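PDB 5U9N: bromo domain containing protein from Cryptosporidium parvum, which probably reads acetylated lysine through its second bromodomain, the part seen here as a helical bundle with the inhibitor bromosporine in its pocket. Local coordinates for residues 17-21 with 57-61; 99-104 with 131-135; 7-11 with 92-96. The contacts are given in a common frame with arbitrary orientation. Residues are numbered along the deposited sequence.

Interaction 1: 17-21 with 57-61; sequences LNLLR and YITIE
Tyr-57, Leu-17 and Arg-21 carry this contact between the C-terminal end of helix 9-20 and the first turn of helix 57-65. The backbones are closest at Leu-17 and Tyr-57, with CA atoms 7.1 Å apart. Tyr-57 (chi1 m) drives its ring toward 17-21: its CD1 lies 3.7 Å from Leu-17 CD1, and its OH 3.7 Å from Leu-20 CB. A water joins Tyr-57 OH and Leu-20 O, 2.7 Å from each, so the phenol reaches a carbonyl near the helix end. Leu-17 (t, p) places CD2 3.9 Å from Glu-61 CB. Arg-21 (chi1 m, chi2 t) folds back so that NE hydrogen-bonds Asn-18 OD1 at 3.2 Å, while NH1 packs 3.6 Å from Tyr-57 CB. Two helices of the bromodomain bundle are thus joined by an apolar layer edged with charge. Arg-21 NH2 makes a 2.8 Å salt bridge to Glu-61 OE2, weak as a hydrogen bond, and NH1 another to Glu-30, so one guanidinium is shared between two carboxylates at the partly exposed margin.

Interaction 2: 99-104 with 131-135; sequences FERLVK and LNKFN
Helices 96-113 and 122-139 run antiparallel here: the axes of 99-104 and 131-135 approach to 11.3 Å with 161° between their directions. Register is set by Lys-104 opposite Leu-131 (CA atoms 6.7 Å apart) and Val-103 opposite Phe-134 (8.3 Å). So wide a spacing suits a large knob. Phe-134 (chi1 t, chi2 55°) supplies it, entering a hole made by Phe-99, Glu-100, Val-103 and Lys-104. Val-103, at chi1 168° (t), lays CG1 over the Phe-134 ring face, 3.8 Å from the centroid and 7° off the normal, a CH-pi contact. Glu-100 CG meets the ring edge, 4.1 Å from Phe-134 CE2, and Phe-99 (chi1 t, chi2 83°) brings CE2 to 4.1 Å from Phe-134 CE1. Phe-134 is thus a single knob in a hole between the last two helices of the canonical left-handed four-helix bundle of bromodomains; Leu-20 of helix 9-20 also touches it. Toward solvent, Lys-104 begins at chi1 m and then extends, all t. Its CG packs 3.9 Å from CD1 of Leu-131 (t, p), while NZ forms a 3.1 Å salt bridge with Glu-100 OE2, one turn back. Asn-135 (chi1 m) brings OD1 to 3.3 Å from Lys-104 CE.

Interaction 3: 7-11 with 92-96; sequences YDWRN and TIENP. With SO4 (sulfate ion), chain D.
The start of the bromodomain's first helix meets the loop that leads into helix 96-113, at the end of the bundle remote from the bromosporine pocket. Asp-8 occupies the N-cap position of helix 9-20, and Asn-95 that of helix 96-113. The Asn-95 OD1 accepts a hydrogen bond from Glu-98 N; a short polar side chain suits this place because it can serve an otherwise unpaired amide of the first turn. Segment 92-96 is irregular: extended at Thr-92 and Ile-93, turned at Glu-94, extended again at Asn-95, then helical at Pro-96, whose lack of an amide hydrogen costs nothing in a first turn. The CA atoms of Trp-9 and Pro-96 lie 7.4 Å apart. Trp-9, with chi1 66° (p) and chi2 -97°, turns its indole onto this loop. Its CH2 is 3.4 Å from Asn-95 CA and 3.6 Å from Ile-93 O, and Pro-96 CD sits over the six-membered ring, 4.1 Å from its centroid and 13° off the normal, a CH-pi contact. Arg-10 (m, t, t) stretches alongside until NH1 is 3.0 Å from Ile-93 O. Its NH2 donates to O1 of a sulfate at 2.8 Å, and NE reaches the same O1 at 3.4 Å, weakly; the ion probably comes from the crystallisation liquor. Behind the loop, Ile-93 packs on Ile-60 and Leu-64 of helix 57-65 and on Phe-99 and Leu-102 of helix 96-113, while Tyr-147 of helix 143-148 meets the Trp-9 ring edge-to-face and also touches Pro-96.

How the interactions relate
Interactions 1 and 2 lie near the middle of the bundle, each centred about 6 Å from the chain centre, whereas interaction 3 lies about 15 Å out, at one end. Helix 9-20 serves both interaction 1 and interaction 3, with its C-terminal and N-terminal ends respectively. Ile-60 ties the three together: its CG2 is 3.4 Å from Phe-99 CE1 of interaction 2, and its O is 3.6 Å from Ile-93 CD1 of interaction 3. Chemistry follows place. Interaction 2 inserts an aromatic knob between helices, with its salt bridge confined to one of them; interaction 1 adds a salt bridge across its segments; interaction 3 sets an indole and an arginine against loop backbone.

Interaction 1: 17-21 with 57-61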
ATOM      1  N   LEU A  17      -5.674  -5.425  -3.506  1.00 40.69           N
ATOM      2  CA  LEU A  17      -4.242  -5.142  -3.681  1.00 41.06           C
ATOM      3  C   LEU A  17      -3.831  -5.341  -5.148  1.00 46.61           C
ATOM      4  O   LEU A  17      -3.139  -4.496  -5.713  1.00 46.91           O
ATOM      5  CB  LEU A  17      -3.420  -6.080  -2.786  1.00 42.04           C
ATOM      6  CG  LEU A  17      -1.951  -5.706  -2.588  1.00 46.28           C
ATOM      7  CD1 LEU A  17      -1.808  -4.560  -1.613  1.00 44.31           C
ATOM      8  CD2 LEU A  17      -1.161  -6.903  -2.089  1.00 50.64           C
ATOM      9  N   ASN A  18      -4.285  -6.443  -5.765  1.00 43.87           N
ATOM     10  CA  ASN A  18      -3.998  -6.732  -7.170  1.00 45.20           C
ATOM     11  C   ASN A  18      -4.627  -5.699  -8.112  1.00 48.49           C
ATOM     12  O   ASN A  18      -4.093  -5.478  -9.194  1.00 50.63           O
ATOM     13  CB  ASN A  18      -4.493  -8.142  -7.550  1.00 46.61           C
ATOM     14  CG  ASN A  18      -3.556  -9.250  -7.128  1.00 56.82           C
ATOM     15  OD1 ASN A  18      -2.383  -9.027  -6.817  1.00 42.38           O
ATOM     16  ND2 ASN A  18      -4.035 -10.482  -7.185  1.00 48.83           N
ATOM     17  N   LEU A  19      -5.765  -5.102  -7.733  1.00 43.01           N
ATOM     18  CA  LEU A  19      -6.381  -4.049  -8.539  1.00 42.86           C
ATOM     19  C   LEU A  19      -5.587  -2.722  -8.413  1.00 44.70           C
ATOM     20  O   LEU A  19      -5.486  -2.000  -9.387  1.00 45.93           O
ATOM     21  CB  LEU A  19      -7.854  -3.832  -8.152  1.00 42.84           C
ATOM     22  CG  LEU A  19      -8.811  -4.910  -8.605  1.00 49.70           C
ATOM     23  CD1 LEU A  19     -10.111  -4.811  -7.863  1.00 49.82           C
ATOM     24  CD2 LEU A  19      -9.070  -4.824 -10.119  1.00 54.72           C
ATOM     25  N   LEU A  20      -4.984  -2.430  -7.249  1.00 40.37           N
ATOM     26  CA  LEU A  20      -4.123  -1.238  -7.124  1.00 39.47           C
ATOM     27  C   LEU A  20      -2.824  -1.382  -7.910  1.00 45.50           C
ATOM     28  O   LEU A  20      -2.188  -0.372  -8.208  1.00 45.83           O
ATOM     29  CB  LEU A  20      -3.770  -0.973  -5.674  1.00 38.01           C
ATOM     30  CG  LEU A  20      -4.874  -0.529  -4.782  1.00 39.95           C
ATOM     31  CD1 LEU A  20      -4.386  -0.472  -3.377  1.00 38.68           C
ATOM     32  CD2 LEU A  20      -5.440   0.801  -5.242  1.00 40.82           C
ATOM     33  N   ARG A  21      -2.386  -2.630  -8.191  1.00 44.43           N
ATOM     34  CA  ARG A  21      -1.182  -2.874  -8.995  1.00 45.56           C
ATOM     35  C   ARG A  21      -1.408  -2.500 -10.465  1.00 52.07           C
ATOM     36  O   ARG A  21      -0.447  -2.287 -11.182  1.00 52.86           O
ATOM     37  CB  ARG A  21      -0.734  -4.336  -8.911  1.00 42.72           C
ATOM     38  CG  ARG A  21      -0.073  -4.708  -7.607  1.00 45.44           C
ATOM     39  CD  ARG A  21       0.645  -6.031  -7.734  1.00 58.40           C
ATOM     40  NE  ARG A  21       0.137  -7.040  -6.797  1.00 69.28           N
ATOM     41  CZ  ARG A  21       0.759  -7.457  -5.692  1.00 80.29           C
ATOM     42  NH1 ARG A  21       1.926  -6.927  -5.334  1.00 62.58           N
ATOM     43  NH2 ARG A  21       0.217  -8.396  -4.936  1.00 72.48           N
ATOM     44  N   TYR A  57       3.538  -3.112  -1.370  1.00 38.22           N
ATOM     45  CA  TYR A  57       2.569  -4.145  -1.757  1.00 37.89           C
ATOM     46  C   TYR A  57       3.087  -5.539  -1.561  1.00 43.08           C
ATOM     47  O   TYR A  57       2.338  -6.392  -1.095  1.00 43.75           O
ATOM     48  CB  TYR A  57       2.146  -3.992  -3.236  1.00 38.71           C
ATOM     49  CG  TYR A  57       1.443  -2.696  -3.605  1.00 39.28           C
ATOM     50  CD1 TYR A  57       0.692  -1.987  -2.663  1.00 40.44           C
ATOM     51  CD2 TYR A  57       1.437  -2.235  -4.915  1.00 40.58           C
ATOM     52  CE1 TYR A  57      -0.015  -0.837  -3.019  1.00 38.98           C
ATOM     53  CE2 TYR A  57       0.739  -1.089  -5.279  1.00 40.33           C
ATOM     54  CZ  TYR A  57       0.015  -0.391  -4.331  1.00 44.87           C
ATOM     55  OH  TYR A  57      -0.682   0.732  -4.709  1.00 43.92           O
ATOM     56  N   ILE A  58       4.319  -5.814  -1.975  1.00 42.25           N
ATOM     57  CA  ILE A  58       4.861  -7.176  -1.858  1.00 44.05           C
ATOM     58  C   ILE A  58       4.999  -7.551  -0.367  1.00 45.18           C
ATOM     59  O   ILE A  58       4.724  -8.696  -0.008  1.00 45.34           O
ATOM     60  CB  ILE A  58       6.204  -7.330  -2.642  1.00 49.50           C
ATOM     61  CG1 ILE A  58       6.561  -8.827  -2.830  1.00 53.40           C
ATOM     62  CG2 ILE A  58       7.371  -6.592  -1.953  1.00 49.31           C
ATOM     63  CD1 ILE A  58       5.478  -9.661  -3.640  1.00 64.58           C
ATOM     64  N   THR A  59       5.336  -6.564   0.503  1.00 40.51           N
ATOM     65  CA  THR A  59       5.451  -6.787   1.958  1.00 40.54           C
ATOM     66  C   THR A  59       4.056  -7.063   2.565  1.00 43.56           C
ATOM     67  O   THR A  59       3.933  -7.925   3.411  1.00 44.58           O
ATOM     68  CB  THR A  59       6.128  -5.587   2.641  1.00 42.82           C
ATOM     69  OG1 THR A  59       7.475  -5.523   2.218  1.00 48.44           O
ATOM     70  CG2 THR A  59       6.100  -5.687   4.152  1.00 42.62           C
ATOM     71  N   ILE A  60       3.026  -6.351   2.115  1.00 39.08           N
ATOM     72  CA  ILE A  60       1.653  -6.581   2.587  1.00 38.52           C
ATOM     73  C   ILE A  60       1.171  -7.954   2.101  1.00 43.55           C
ATOM     74  O   ILE A  60       0.588  -8.705   2.889  1.00 43.29           O
ATOM     75  CB  ILE A  60       0.694  -5.451   2.124  1.00 39.21           C
ATOM     76  CG1 ILE A  60       1.040  -4.134   2.816  1.00 38.77           C
ATOM     77  CG2 ILE A  60      -0.756  -5.832   2.415  1.00 39.55           C
ATOM     78  CD1 ILE A  60       0.233  -2.897   2.277  1.00 42.43           C
ATOM     79  N   GLU A  61       1.364  -8.255   0.785  1.00 41.71           N
ATOM     80  CA  GLU A  61       0.987  -9.557   0.193  1.00 43.70           C
ATOM     81  C   GLU A  61       1.593 -10.717   0.973  1.00 49.74           C
ATOM     82  O   GLU A  61       0.896 -11.677   1.264  1.00 51.36           O
ATOM     83  CB  GLU A  61       1.440  -9.656  -1.282  1.00 46.26           C
ATOM     84  CG  GLU A  61       1.080 -11.002  -1.923  1.00 59.03           C
ATOM     85  CD  GLU A  61       1.248 -11.092  -3.428  1.00 78.90           C
ATOM     86  OE1 GLU A  61       0.607 -11.976  -4.040  1.00 77.91           O
ATOM     87  OE2 GLU A  61       2.005 -10.273  -3.998  1.00 71.35           O
TER
HETATM   88  O   HOH W   1      -0.772   1.725  -7.232  1.00 35.86           O

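Interaction 2: 99-104 with 131-135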
ATOM      1  N   PHE A  99      -4.927  -4.290   7.570  1.00 34.74           N
ATOM      2  CA  PHE A  99      -4.655  -4.230   6.142  1.00 33.95           C
ATOM      3  C   PHE A  99      -4.914  -2.815   5.633  1.00 38.66           C
ATOM      4  O   PHE A  99      -4.087  -2.270   4.885  1.00 39.41           O
ATOM      5  CB  PHE A  99      -5.528  -5.240   5.360  1.00 35.69           C
ATOM      6  CG  PHE A  99      -5.332  -5.182   3.866  1.00 34.18           C
ATOM      7  CD1 PHE A  99      -4.280  -5.845   3.264  1.00 36.93           C
ATOM      8  CD2 PHE A  99      -6.148  -4.401   3.076  1.00 34.43           C
ATOM      9  CE1 PHE A  99      -4.074  -5.750   1.888  1.00 36.75           C
ATOM     10  CE2 PHE A  99      -5.973  -4.359   1.695  1.00 37.36           C
ATOM     11  CZ  PHE A  99      -4.918  -5.008   1.120  1.00 34.90           C
ATOM     12  N   GLU A 100      -6.058  -2.212   6.034  1.00 33.28           N
ATOM     13  CA  GLU A 100      -6.386  -0.840   5.628  1.00 31.27           C
ATOM     14  C   GLU A 100      -5.269   0.136   6.050  1.00 35.36           C
ATOM     15  O   GLU A 100      -4.828   0.965   5.255  1.00 33.37           O
ATOM     16  CB  GLU A 100      -7.714  -0.404   6.232  1.00 32.28           C
ATOM     17  CG  GLU A 100      -8.220   0.919   5.687  1.00 37.43           C
ATOM     18  CD  GLU A 100      -9.431   1.487   6.393  1.00 52.76           C
ATOM     19  OE1 GLU A 100     -10.208   0.697   6.977  1.00 54.24           O
ATOM     20  OE2 GLU A 100      -9.626   2.722   6.325  1.00 48.80           O
ATOM     21  N   ARG A 101      -4.838   0.047   7.302  1.00 33.08           N
ATOM     22  CA  ARG A 101      -3.751   0.884   7.812  1.00 31.67           C
ATOM     23  C   ARG A 101      -2.470   0.769   6.954  1.00 34.27           C
ATOM     24  O   ARG A 101      -1.862   1.781   6.607  1.00 32.70           O
ATOM     25  CB  ARG A 101      -3.421   0.488   9.242  1.00 29.74           C
ATOM     26  CG  ARG A 101      -2.427   1.428   9.899  1.00 41.30           C
ATOM     27  CD  ARG A 101      -2.178   1.082  11.349  1.00 38.24           C
ATOM     28  NE  ARG A 101      -1.241  -0.022  11.485  1.00 33.45           N
ATOM     29  CZ  ARG A 101       0.073   0.065  11.255  1.00 54.21           C
ATOM     30  NH1 ARG A 101       0.853  -0.996  11.423  1.00 45.32           N
ATOM     31  NH2 ARG A 101       0.612   1.212  10.845  1.00 55.01           N
ATOM     32  N   LEU A 102      -2.055  -0.463   6.650  1.00 31.83           N
ATOM     33  CA  LEU A 102      -0.803  -0.713   5.958  1.00 31.46           C
ATOM     34  C   LEU A 102      -0.853  -0.190   4.526  1.00 33.65           C
ATOM     35  O   LEU A 102       0.102   0.429   4.071  1.00 31.21           O
ATOM     36  CB  LEU A 102      -0.468  -2.220   5.977  1.00 32.83           C
ATOM     37  CG  LEU A 102       0.027  -2.800   7.341  1.00 37.30           C
ATOM     38  CD1 LEU A 102       0.281  -4.334   7.224  1.00 37.96           C
ATOM     39  CD2 LEU A 102       1.310  -2.099   7.829  1.00 33.79           C
ATOM     40  N   VAL A 103      -1.955  -0.409   3.826  1.00 32.84           N
ATOM     41  CA  VAL A 103      -2.086   0.097   2.455  1.00 32.14           C
ATOM     42  C   VAL A 103      -2.056   1.636   2.457  1.00 35.43           C
ATOM     43  O   VAL A 103      -1.341   2.222   1.650  1.00 36.08           O
ATOM     44  CB  VAL A 103      -3.354  -0.437   1.758  1.00 34.41           C
ATOM     45  CG1 VAL A 103      -3.617   0.320   0.464  1.00 33.26           C
ATOM     46  CG2 VAL A 103      -3.228  -1.939   1.489  1.00 34.45           C
ATOM     47  N   LYS A 104      -2.799   2.281   3.366  1.00 30.15           N
ATOM     48  CA  LYS A 104      -2.841   3.738   3.426  1.00 28.44           C
ATOM     49  C   LYS A 104      -1.516   4.323   3.894  1.00 32.90           C
ATOM     50  O   LYS A 104      -1.170   5.428   3.483  1.00 33.62           O
ATOM     51  CB  LYS A 104      -3.959   4.206   4.315  1.00 29.33           C
ATOM     52  CG  LYS A 104      -5.313   3.964   3.704  1.00 30.77           C
ATOM     53  CD  LYS A 104      -6.399   4.544   4.575  1.00 26.63           C
ATOM     54  CE  LYS A 104      -7.684   4.746   3.835  1.00 27.40           C
ATOM     55  NZ  LYS A 104      -8.780   5.220   4.758  1.00 40.22           N
ATOM     56  N   LEU A 131      -4.590   6.038  -3.549  1.00 30.01           N
ATOM     57  CA  LEU A 131      -5.341   6.164  -2.302  1.00 29.96           C
ATOM     58  C   LEU A 131      -6.826   6.389  -2.612  1.00 36.43           C
ATOM     59  O   LEU A 131      -7.689   5.839  -1.935  1.00 36.64           O
ATOM     60  CB  LEU A 131      -4.805   7.330  -1.468  1.00 29.83           C
ATOM     61  CG  LEU A 131      -5.651   7.706  -0.231  1.00 34.22           C
ATOM     62  CD1 LEU A 131      -5.641   6.590   0.785  1.00 34.85           C
ATOM     63  CD2 LEU A 131      -5.147   8.967   0.400  1.00 33.30           C
ATOM     64  N   ASN A 132      -7.115   7.215  -3.614  1.00 34.94           N
ATOM     65  CA  ASN A 132      -8.484   7.478  -4.028  1.00 35.67           C
ATOM     66  C   ASN A 132      -9.108   6.208  -4.625  1.00 38.36           C
ATOM     67  O   ASN A 132     -10.238   5.875  -4.298  1.00 38.47           O
ATOM     68  CB  ASN A 132      -8.530   8.627  -5.031  1.00 43.17           C
ATOM     69  CG  ASN A 132      -8.221   9.981  -4.426  1.00 86.45           C
ATOM     70  OD1 ASN A 132      -7.787  10.102  -3.267  1.00 82.68           O
ATOM     71  ND2 ASN A 132      -8.396  11.034  -5.221  1.00 84.25           N
ATOM     72  N   LYS A 133      -8.356   5.483  -5.466  1.00 34.93           N
ATOM     73  CA  LYS A 133      -8.810   4.206  -6.014  1.00 34.28           C
ATOM     74  C   LYS A 133      -9.011   3.192  -4.878  1.00 37.01           C
ATOM     75  O   LYS A 133      -9.976   2.451  -4.900  1.00 36.60           O
ATOM     76  CB  LYS A 133      -7.795   3.665  -7.039  1.00 36.85           C
ATOM     77  CG  LYS A 133      -8.206   2.314  -7.696  1.00 44.81           C
ATOM     78  CD  LYS A 133      -9.411   2.455  -8.630  1.00 52.56           C
ATOM     79  CE  LYS A 133      -9.716   1.150  -9.341  1.00 67.47           C
ATOM     80  NZ  LYS A 133     -10.839   1.279 -10.315  1.00 70.91           N
ATOM     81  N   PHE A 134      -8.093   3.144  -3.899  1.00 34.86           N
ATOM     82  CA  PHE A 134      -8.228   2.216  -2.774  1.00 33.86           C
ATOM     83  C   PHE A 134      -9.511   2.488  -1.987  1.00 39.76           C
ATOM     84  O   PHE A 134     -10.227   1.543  -1.643  1.00 40.77           O
ATOM     85  CB  PHE A 134      -7.022   2.285  -1.826  1.00 33.46           C
ATOM     86  CG  PHE A 134      -7.135   1.309  -0.663  1.00 33.93           C
ATOM     87  CD1 PHE A 134      -7.334  -0.048  -0.890  1.00 35.15           C
ATOM     88  CD2 PHE A 134      -7.214   1.770   0.648  1.00 35.64           C
ATOM     89  CE1 PHE A 134      -7.555  -0.926   0.168  1.00 35.76           C
ATOM     90  CE2 PHE A 134      -7.390   0.880   1.710  1.00 37.38           C
ATOM     91  CZ  PHE A 134      -7.558  -0.465   1.460  1.00 35.34           C
ATOM     92  N   ASN A 135      -9.786   3.762  -1.674  1.00 36.56           N
ATOM     93  CA  ASN A 135     -10.986   4.122  -0.913  1.00 37.18           C
ATOM     94  C   ASN A 135     -12.238   3.703  -1.611  1.00 42.12           C
ATOM     95  O   ASN A 135     -13.169   3.261  -0.959  1.00 43.30           O
ATOM     96  CB  ASN A 135     -11.044   5.627  -0.648  1.00 37.84           C
ATOM     97  CG  ASN A 135     -10.105   6.077   0.442  1.00 50.77           C
ATOM     98  OD1 ASN A 135      -9.943   5.411   1.465  1.00 52.11           O
ATOM     99  ND2 ASN A 135      -9.566   7.269   0.313  1.00 44.24           N
TER

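Interaction 3: 7-11 with 92-96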
ATOM      1  N   TYR A   7     -15.620 -16.101   0.532  1.00 83.97           N
ATOM      2  CA  TYR A   7     -15.750 -16.327   1.994  1.00 81.83           C
ATOM      3  C   TYR A   7     -14.484 -15.849   2.773  1.00 77.97           C
ATOM      4  O   TYR A   7     -14.612 -15.425   3.923  1.00 77.09           O
ATOM      5  CB  TYR A   7     -16.044 -17.804   2.331  1.00 86.05           C
ATOM      6  N   ASP A   8     -13.285 -15.896   2.154  1.00 68.49           N
ATOM      7  CA  ASP A   8     -12.057 -15.488   2.834  1.00 64.53           C
ATOM      8  C   ASP A   8     -11.833 -13.977   2.694  1.00 58.36           C
ATOM      9  O   ASP A   8     -11.777 -13.461   1.571  1.00 55.71           O
ATOM     10  CB  ASP A   8     -10.858 -16.260   2.263  1.00 68.06           C
ATOM     11  CG  ASP A   8      -9.564 -16.098   3.044  1.00 77.28           C
ATOM     12  OD1 ASP A   8      -9.633 -15.746   4.247  1.00 75.14           O
ATOM     13  OD2 ASP A   8      -8.488 -16.377   2.471  1.00 88.45           O
ATOM     14  N   TRP A   9     -11.711 -13.266   3.837  1.00 49.43           N
ATOM     15  CA  TRP A   9     -11.501 -11.817   3.835  1.00 45.28           C
ATOM     16  C   TRP A   9     -10.079 -11.456   3.376  1.00 46.53           C
ATOM     17  O   TRP A   9      -9.875 -10.370   2.864  1.00 46.01           O
ATOM     18  CB  TRP A   9     -11.780 -11.215   5.228  1.00 42.75           C
ATOM     19  CG  TRP A   9     -10.821 -11.645   6.301  1.00 43.30           C
ATOM     20  CD1 TRP A   9     -11.006 -12.644   7.208  1.00 47.86           C
ATOM     21  CD2 TRP A   9      -9.594 -10.992   6.666  1.00 41.28           C
ATOM     22  NE1 TRP A   9      -9.938 -12.698   8.076  1.00 47.43           N
ATOM     23  CE2 TRP A   9      -9.062 -11.689   7.770  1.00 46.17           C
ATOM     24  CE3 TRP A   9      -8.854  -9.931   6.119  1.00 39.76           C
ATOM     25  CZ2 TRP A   9      -7.849 -11.333   8.361  1.00 44.42           C
ATOM     26  CZ3 TRP A   9      -7.641  -9.596   6.698  1.00 39.46           C
ATOM     27  CH2 TRP A   9      -7.165 -10.274   7.816  1.00 41.16           C
ATOM     28  N   ARG A  10      -9.101 -12.346   3.593  1.00 42.32           N
ATOM     29  CA  ARG A  10      -7.719 -12.123   3.163  1.00 40.13           C
ATOM     30  C   ARG A  10      -7.602 -12.152   1.636  1.00 43.22           C
ATOM     31  O   ARG A  10      -6.827 -11.390   1.079  1.00 41.83           O
ATOM     32  CB  ARG A  10      -6.793 -13.173   3.774  1.00 42.81           C
ATOM     33  CG  ARG A  10      -6.583 -13.004   5.254  1.00 52.25           C
ATOM     34  CD  ARG A  10      -5.987 -14.245   5.877  1.00 58.74           C
ATOM     35  NE  ARG A  10      -5.956 -14.160   7.339  1.00 53.69           N
ATOM     36  CZ  ARG A  10      -4.996 -13.573   8.046  1.00 62.92           C
ATOM     37  NH1 ARG A  10      -3.948 -13.025   7.435  1.00 62.91           N
ATOM     38  NH2 ARG A  10      -5.059 -13.552   9.371  1.00 49.25           N
ATOM     39  N   ASN A  11      -8.348 -13.046   0.964  1.00 42.63           N
ATOM     40  CA  ASN A  11      -8.365 -13.095  -0.505  1.00 44.45           C
ATOM     41  C   ASN A  11      -9.062 -11.852  -1.061  1.00 47.31           C
ATOM     42  O   ASN A  11      -8.661 -11.339  -2.106  1.00 45.84           O
ATOM     43  CB  ASN A  11      -9.048 -14.375  -1.018  1.00 53.29           C
ATOM     44  CG  ASN A  11      -8.205 -15.632  -0.842  1.00 77.35           C
ATOM     45  OD1 ASN A  11      -6.976 -15.609  -0.967  1.00 68.78           O
ATOM     46  ND2 ASN A  11      -8.855 -16.777  -0.660  1.00 71.94           N
ATOM     47  N   THR A  92       2.083 -11.066  10.608  1.00 69.87           N
ATOM     48  CA  THR A  92       0.846 -11.444   9.910  1.00 67.25           C
ATOM     49  C   THR A  92      -0.240 -10.397  10.159  1.00 62.57           C
ATOM     50  O   THR A  92      -0.324  -9.843  11.257  1.00 62.94           O
ATOM     51  CB  THR A  92       0.382 -12.851  10.350  1.00 83.57           C
ATOM     52  OG1 THR A  92      -0.561 -13.351   9.394  1.00 85.75           O
ATOM     53  CG2 THR A  92      -0.246 -12.859  11.745  1.00 85.80           C
ATOM     54  N   ILE A  93      -1.066 -10.131   9.137  1.00 51.80           N
ATOM     55  CA  ILE A  93      -2.166  -9.165   9.226  1.00 47.18           C
ATOM     56  C   ILE A  93      -3.367  -9.847   9.937  1.00 49.59           C
ATOM     57  O   ILE A  93      -3.965 -10.771   9.384  1.00 49.14           O
ATOM     58  CB  ILE A  93      -2.539  -8.617   7.804  1.00 47.48           C
ATOM     59  CG1 ILE A  93      -1.369  -7.823   7.209  1.00 44.97           C
ATOM     60  CG2 ILE A  93      -3.797  -7.714   7.873  1.00 48.79           C
ATOM     61  CD1 ILE A  93      -1.282  -7.865   5.834  1.00 43.37           C
ATOM     62  N   GLU A  94      -3.709  -9.375  11.167  1.00 44.04           N
ATOM     63  CA  GLU A  94      -4.740  -9.998  11.999  1.00 43.83           C
ATOM     64  C   GLU A  94      -6.143  -9.686  11.534  1.00 43.91           C
ATOM     65  O   GLU A  94      -7.050 -10.420  11.895  1.00 42.59           O
ATOM     66  CB  GLU A  94      -4.607  -9.551  13.466  1.00 46.39           C
ATOM     67  CG  GLU A  94      -3.488 -10.239  14.239  1.00 65.30           C
ATOM     68  CD  GLU A  94      -3.493  -9.916  15.727  1.00 97.70           C
ATOM     69  OE1 GLU A  94      -4.542 -10.142  16.375  1.00 98.53           O
ATOM     70  OE2 GLU A  94      -2.465  -9.408  16.235  1.00 89.17           O
ATOM     71  N   ASN A  95      -6.360  -8.567  10.805  1.00 39.71           N
ATOM     72  CA  ASN A  95      -7.731  -8.197  10.423  1.00 39.61           C
ATOM     73  C   ASN A  95      -7.760  -7.188   9.258  1.00 42.60           C
ATOM     74  O   ASN A  95      -6.729  -6.637   8.895  1.00 43.08           O
ATOM     75  CB  ASN A  95      -8.466  -7.612  11.646  1.00 39.86           C
ATOM     76  CG  ASN A  95      -7.637  -6.652  12.459  1.00 43.19           C
ATOM     77  OD1 ASN A  95      -7.071  -5.692  11.947  1.00 44.06           O
ATOM     78  ND2 ASN A  95      -7.508  -6.915  13.716  1.00 37.52           N
ATOM     79  N   PRO A  96      -8.955  -6.900   8.689  1.00 39.05           N
ATOM     80  CA  PRO A  96      -9.024  -5.917   7.596  1.00 37.27           C
ATOM     81  C   PRO A  96      -8.633  -4.499   8.037  1.00 38.99           C
ATOM     82  O   PRO A  96      -8.246  -3.688   7.213  1.00 37.52           O
ATOM     83  CB  PRO A  96     -10.515  -5.964   7.179  1.00 39.48           C
ATOM     84  CG  PRO A  96     -11.037  -7.213   7.726  1.00 45.48           C
ATOM     85  CD  PRO A  96     -10.292  -7.467   8.974  1.00 41.20           C
TER
HETATM   86  S   SO4 D 502      -8.456 -15.506  10.329  1.00136.34           S
HETATM   87  O1  SO4 D 502      -7.544 -14.365  10.331  1.00137.03           O
HETATM   88  O2  SO4 D 502      -9.740 -15.096  10.902  1.00135.69           O
HETATM   89  O3  SO4 D 502      -7.880 -16.584  11.132  1.00136.56           O
HETATM   90  O4  SO4 D 502      -8.655 -15.979   8.956  1.00136.25           O